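Local coordinates for protein citrate lyase, subunit 1 (PDB 6HXI) that probably catalyses, as the first subunit of ATP citrate lyase, the ATP-driven reaction of citrate with coenzyme A to give acetyl-CoA and oxaloacetate, at residues G271-M276 and V335-G340; D288-L293 and R411-A416. One frame throughout, in Å; residues are numbered along the deposited sequence.

Contact 1: G271-M276 and V335-G340; sequences GRVWTM and VLLIGG
Strand 334-338 runs parallel to strand 273-275, the two short axes inclined by 24°, and V335 already holds the neighbour with both backbone groups. V335 N gives an almost straight hydrogen bond to R272 O (2.8 Å), and V335 O takes one from W274 N (2.8 Å); in both, the donor sits nearly along the C=O axis. Beside them, the R272 chain bends at chi3 and carries NH2 obliquely to within 4.0 Å of V335 CG2, while its polar end is fixed by N332 O and G333 O. L336 lies on the same face as W274, its CD1 loosely beside W274 CB. The indole itself leads away, to L324 and M325 of helix 311-325, and its NE1 makes a weak bond to G271 O. L337 returns to the V273 and T275 face: CG is anti to the carbonyl carbon (chi1 -56°), and CD1 reaches V273 CG1 at 3.8 Å, with T275 CG2 a little farther off. Its N binds W274 O (2.9 Å) and its O accepts M276 N (2.8 Å), each donor standing about 30° above the carbonyl plane. I338 lies side by side with M276, whose extended chain turns at chi3 to lay CE 4.0 Å from I338 CD1. Beyond it the ladder frays: G339 N offers M276 O only a weak bond. G339 and G340 lie past the strand, and G340 N is bonded to Y286 OH. Four near-straight bonds thus use both backbone groups of V335 and of L337; helix 311-325 packs on W274 and M276, helix 412-417 on V273, V335 and L337, and the regular bonding of this buried parallel pair lapses at G339.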
loop_
_atom_site.group_PDB
_atom_site.type_symbol
_atom_site.label_atom_id
_atom_site.label_comp_id
_atom_site.label_asym_id
_atom_site.label_seq_id
_atom_site.Cartn_x
_atom_site.Cartn_y
_atom_site.Cartn_z
ATOM N N GLY C 271 -35.306 55.430 22.008
ATOM C CA GLY C 271 -35.948 55.614 20.709
ATOM C C GLY C 271 -36.721 54.386 20.266
ATOM O O GLY C 271 -36.286 53.257 20.521
ATOM N N ARG C 272 -37.877 54.590 19.610
ATOM C CA ARG C 272 -38.715 53.483 19.145
ATOM C C ARG C 272 -38.407 53.053 17.683
ATOM O O ARG C 272 -38.928 52.024 17.250
ATOM C CB ARG C 272 -40.225 53.747 19.373
ATOM C CG ARG C 272 -40.841 54.940 18.624
ATOM C CD ARG C 272 -42.344 55.091 18.879
ATOM N NE ARG C 272 -43.097 53.897 18.482
ATOM C CZ ARG C 272 -43.567 53.671 17.258
ATOM N NH1 ARG C 272 -43.397 54.571 16.297
ATOM N NH2 ARG C 272 -44.211 52.545 16.986
ATOM N N VAL C 273 -37.538 53.798 16.948
ATOM C CA VAL C 273 -37.171 53.407 15.574
ATOM C C VAL C 273 -35.741 52.832 15.515
ATOM O O VAL C 273 -34.748 53.554 15.699
ATOM C CB VAL C 273 -37.394 54.483 14.475
ATOM C CG1 VAL C 273 -37.198 53.886 13.071
ATOM C CG2 VAL C 273 -38.757 55.137 14.601
ATOM N N TRP C 274 -35.644 51.537 15.254
ATOM C CA TRP C 274 -34.332 50.918 15.132
ATOM C C TRP C 274 -34.095 50.495 13.692
ATOM O O TRP C 274 -35.043 50.191 12.943
ATOM C CB TRP C 274 -34.148 49.762 16.118
ATOM C CG TRP C 274 -34.085 50.201 17.548
ATOM C CD1 TRP C 274 -35.132 50.575 18.340
ATOM C CD2 TRP C 274 -32.909 50.302 18.361
ATOM N NE1 TRP C 274 -34.681 50.899 19.598
ATOM C CE2 TRP C 274 -33.321 50.732 19.642
ATOM C CE3 TRP C 274 -31.541 50.091 18.127
ATOM C CZ2 TRP C 274 -32.415 50.959 20.679
ATOM C CZ3 TRP C 274 -30.647 50.286 19.167
ATOM C CH2 TRP C 274 -31.084 50.719 20.420
ATOM N N THR C 275 -32.833 50.536 13.286
ATOM C CA THR C 275 -32.489 50.199 11.923
ATOM C C THR C 275 -31.337 49.211 11.817
ATOM O O THR C 275 -30.360 49.274 12.579
ATOM C CB THR C 275 -32.171 51.472 11.112
ATOM O OG1 THR C 275 -31.105 52.201 11.737
ATOM C CG2 THR C 275 -33.397 52.357 10.875
ATOM N N MET C 276 -31.440 48.322 10.833
ATOM C CA MET C 276 -30.386 47.386 10.493
ATOM C C MET C 276 -30.318 47.380 8.980
ATOM O O MET C 276 -30.871 46.505 8.309
ATOM C CB MET C 276 -30.591 46.004 11.106
ATOM C CG MET C 276 -29.405 45.104 10.872
ATOM S SD MET C 276 -29.370 43.661 11.938
ATOM C CE MET C 276 -31.050 43.028 11.699
ATOM N N VAL C 335 -40.273 49.783 16.332
ATOM C CA VAL C 335 -40.148 49.311 14.949
ATOM C C VAL C 335 -38.689 48.951 14.582
ATOM O O VAL C 335 -37.770 49.720 14.884
ATOM C CB VAL C 335 -40.787 50.324 13.964
ATOM C CG1 VAL C 335 -40.487 49.957 12.526
ATOM C CG2 VAL C 335 -42.296 50.429 14.172
ATOM N N LEU C 336 -38.487 47.760 13.950
ATOM C CA LEU C 336 -37.193 47.275 13.440
ATOM C C LEU C 336 -37.201 47.284 11.902
ATOM O O LEU C 336 -37.937 46.514 11.287
ATOM C CB LEU C 336 -36.795 45.879 13.983
ATOM C CG LEU C 336 -35.437 45.270 13.483
ATOM C CD1 LEU C 336 -34.218 46.225 13.709
ATOM C CD2 LEU C 336 -35.172 43.910 14.116
ATOM N N LEU C 337 -36.369 48.164 11.302
ATOM C CA LEU C 337 -36.264 48.309 9.851
ATOM C C LEU C 337 -35.016 47.632 9.311
ATOM O O LEU C 337 -33.910 48.154 9.449
ATOM C CB LEU C 337 -36.332 49.793 9.433
ATOM C CG LEU C 337 -37.566 50.583 9.902
ATOM C CD1 LEU C 337 -37.347 52.064 9.734
ATOM C CD2 LEU C 337 -38.814 50.170 9.144
ATOM N N ILE C 338 -35.206 46.446 8.726
ATOM C CA ILE C 338 -34.154 45.623 8.115
ATOM C C ILE C 338 -34.171 45.905 6.625
ATOM O O ILE C 338 -34.822 45.207 5.840
ATOM C CB ILE C 338 -34.289 44.108 8.460
ATOM C CG1 ILE C 338 -34.638 43.897 9.975
ATOM C CG2 ILE C 338 -32.995 43.360 8.027
ATOM C CD1 ILE C 338 -34.811 42.479 10.461
ATOM N N GLY C 339 -33.485 46.969 6.251
ATOM C CA GLY C 339 -33.469 47.409 4.864
ATOM C C GLY C 339 -32.142 47.293 4.159
ATOM O O GLY C 339 -31.214 46.644 4.647
ATOM N N GLY C 340 -32.080 47.936 3.006
ATOM C CA GLY C 340 -30.895 47.984 2.173
ATOM C C GLY C 340 -31.235 48.055 0.704
ATOM O O GLY C 340 -32.394 47.882 0.309
#

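Contact 2: D288-L293 and R411-A416; sequences DTICDL and RIVPLA
One methyl group, V413 CG1, gathers most of this contact between the C-terminal end of helix 280-292 and the short helix 412-417. V413 points at the other helix with CG1 anti to the backbone N (chi1 174°), so that this branch enters among three side chains of 288-293. I290 CG1 meets it at 3.7 Å, the two side chains crossing at about a right angle. L293 CD1 reaches the same methyl, also at 3.7 Å, and T289 CG2 approaches it obliquely at 3.8 Å. T289 can offer carbon here because CG2 is anti to its backbone N (chi1 -47°), while OG1 is hydrogen-bonded to I285 O, one turn back in its own helix, and to T410 OG1. This is the tight, buried part, and no hydrogen bond crosses it.

Toward solvent the packing thins. L293, partly exposed, has its CD1 also against P414 CG at 3.9 Å, across the pyrrolidine ring at about a right angle, and nothing on the 411-416 side continues the contact beyond that ring. D288 faces a different partner: its two carboxylate oxygens accept backbone N-H groups of G261 and C263 of a neighbouring chain, succinyl-CoA ligase (ADP-forming) subunit alpha. Behind V413, I412 and A416 turn to the parallel sheet, resting on V335, L337 and Y374. Only 196 Å² is buried between the segments, a small apolar helix-to-helix contact alongside the edge strand of an alpha/beta layer, as in the CoA ligase-like domain of the succinyl-CoA synthetase family, to which this citrate-binding region belongs.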
loop_
_atom_site.group_PDB
_atom_site.type_symbol
_atom_site.label_atom_id
_atom_site.label_comp_id
_atom_site.label_asym_id
_atom_site.label_seq_id
_atom_site.Cartn_x
_atom_site.Cartn_y
_atom_site.Cartn_z
ATOM N N ASP C 288 -32.195 59.694 6.296
ATOM C CA ASP C 288 -32.718 60.901 5.644
ATOM C C ASP C 288 -34.243 60.860 5.608
ATOM O O ASP C 288 -34.878 61.849 5.973
ATOM C CB ASP C 288 -32.161 61.079 4.212
ATOM C CG ASP C 288 -30.664 61.403 4.094
ATOM O OD1 ASP C 288 -29.995 61.540 5.144
ATOM O OD2 ASP C 288 -30.159 61.498 2.943
ATOM N N THR C 289 -34.821 59.704 5.205
ATOM C CA THR C 289 -36.275 59.492 5.102
ATOM C C THR C 289 -36.949 59.568 6.470
ATOM O O THR C 289 -37.988 60.203 6.575
ATOM C CB THR C 289 -36.589 58.189 4.338
ATOM O OG1 THR C 289 -35.802 58.149 3.148
ATOM C CG2 THR C 289 -38.051 58.065 3.964
ATOM N N ILE C 290 -36.359 58.943 7.514
ATOM C CA ILE C 290 -36.912 58.982 8.884
ATOM C C ILE C 290 -36.964 60.440 9.394
ATOM O O ILE C 290 -37.993 60.838 9.922
ATOM C CB ILE C 290 -36.180 58.010 9.866
ATOM C CG1 ILE C 290 -36.203 56.548 9.352
ATOM C CG2 ILE C 290 -36.779 58.096 11.281
ATOM C CD1 ILE C 290 -35.071 55.618 9.913
ATOM N N CYS C 291 -35.874 61.232 9.191
ATOM C CA CYS C 291 -35.787 62.661 9.540
ATOM C C CYS C 291 -36.766 63.484 8.720
ATOM O O CYS C 291 -37.370 64.425 9.253
ATOM C CB CYS C 291 -34.368 63.185 9.367
ATOM S SG CYS C 291 -33.164 62.452 10.499
ATOM N N ASP C 292 -36.911 63.147 7.415
ATOM C CA ASP C 292 -37.844 63.818 6.500
ATOM C C ASP C 292 -39.297 63.626 6.914
ATOM O O ASP C 292 -40.102 64.506 6.633
ATOM C CB ASP C 292 -37.632 63.416 5.027
ATOM C CG ASP C 292 -36.596 64.253 4.292
ATOM O OD1 ASP C 292 -36.763 65.505 4.237
ATOM O OD2 ASP C 292 -35.655 63.658 3.717
ATOM N N LEU C 293 -39.619 62.519 7.620
ATOM C CA LEU C 293 -40.960 62.259 8.129
ATOM C C LEU C 293 -41.173 62.832 9.549
ATOM O O LEU C 293 -42.269 62.720 10.099
ATOM C CB LEU C 293 -41.322 60.772 8.043
ATOM C CG LEU C 293 -41.606 60.240 6.635
ATOM C CD1 LEU C 293 -41.400 58.749 6.563
ATOM C CD2 LEU C 293 -43.001 60.602 6.159
ATOM N N ARG C 411 -39.553 52.549 0.951
ATOM C CA ARG C 411 -41.001 52.467 1.134
ATOM C C ARG C 411 -41.417 51.859 2.488
ATOM O O ARG C 411 -42.519 52.142 2.961
ATOM C CB ARG C 411 -41.671 51.739 -0.040
ATOM C CG ARG C 411 -43.051 52.290 -0.405
ATOM C CD ARG C 411 -43.803 51.373 -1.360
ATOM N NE ARG C 411 -43.220 51.347 -2.710
ATOM C CZ ARG C 411 -43.488 50.424 -3.632
ATOM N NH1 ARG C 411 -44.327 49.430 -3.363
ATOM N NH2 ARG C 411 -42.916 50.486 -4.828
ATOM N N ILE C 412 -40.530 51.050 3.123
ATOM C CA ILE C 412 -40.816 50.435 4.431
ATOM C C ILE C 412 -40.785 51.470 5.575
ATOM O O ILE C 412 -41.320 51.199 6.650
ATOM C CB ILE C 412 -39.959 49.178 4.752
ATOM C CG1 ILE C 412 -38.426 49.462 4.684
ATOM C CG2 ILE C 412 -40.372 47.992 3.865
ATOM C CD1 ILE C 412 -37.602 48.668 5.698
ATOM N N VAL C 413 -40.170 52.651 5.337
ATOM C CA VAL C 413 -40.097 53.730 6.326
ATOM C C VAL C 413 -41.498 54.353 6.548
ATOM O O VAL C 413 -41.980 54.255 7.679
ATOM C CB VAL C 413 -38.984 54.777 6.039
ATOM C CG1 VAL C 413 -39.048 55.949 7.016
ATOM C CG2 VAL C 413 -37.611 54.123 6.084
ATOM N N PRO C 414 -42.200 54.929 5.527
ATOM C CA PRO C 414 -43.550 55.473 5.787
ATOM C C PRO C 414 -44.565 54.402 6.191
ATOM O O PRO C 414 -45.430 54.675 7.013
ATOM C CB PRO C 414 -43.932 56.129 4.457
ATOM C CG PRO C 414 -42.641 56.323 3.733
ATOM C CD PRO C 414 -41.823 55.144 4.118
ATOM N N LEU C 415 -44.416 53.173 5.657
ATOM C CA LEU C 415 -45.248 51.994 5.953
ATOM C C LEU C 415 -45.219 51.632 7.458
ATOM O O LEU C 415 -46.213 51.133 8.001
ATOM C CB LEU C 415 -44.740 50.796 5.105
ATOM C CG LEU C 415 -45.739 50.078 4.158
ATOM C CD1 LEU C 415 -46.361 51.030 3.113
ATOM C CD2 LEU C 415 -45.053 48.927 3.431
ATOM N N ALA C 416 -44.084 51.911 8.119
ATOM C CA ALA C 416 -43.859 51.637 9.537
ATOM C C ALA C 416 -44.121 52.835 10.467
ATOM O O ALA C 416 -44.548 52.633 11.608
ATOM C CB ALA C 416 -42.439 51.141 9.734
#

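Overall arrangement
After the N-terminal antiparallel sheets the chain reaches strand 273-275, which is followed directly by helix 280-292, so the first halves of both contacts come in quick succession. Contact 1 closes the shorter loop when strand 334-338 returns beside 273-275; contact 2 closes only near the C terminus, at helix 412-417, after strands 371-376 and 400-403 have been added to the sheet. The two loops cross rather than nest. Their centres lie 10 Å apart and they touch directly: V335 CG1 and L337 CD2 pack on A416 CB, and T275 CG2 on I290 CD1. Together they tie the edge of the parallel sheet to two helices covering one face.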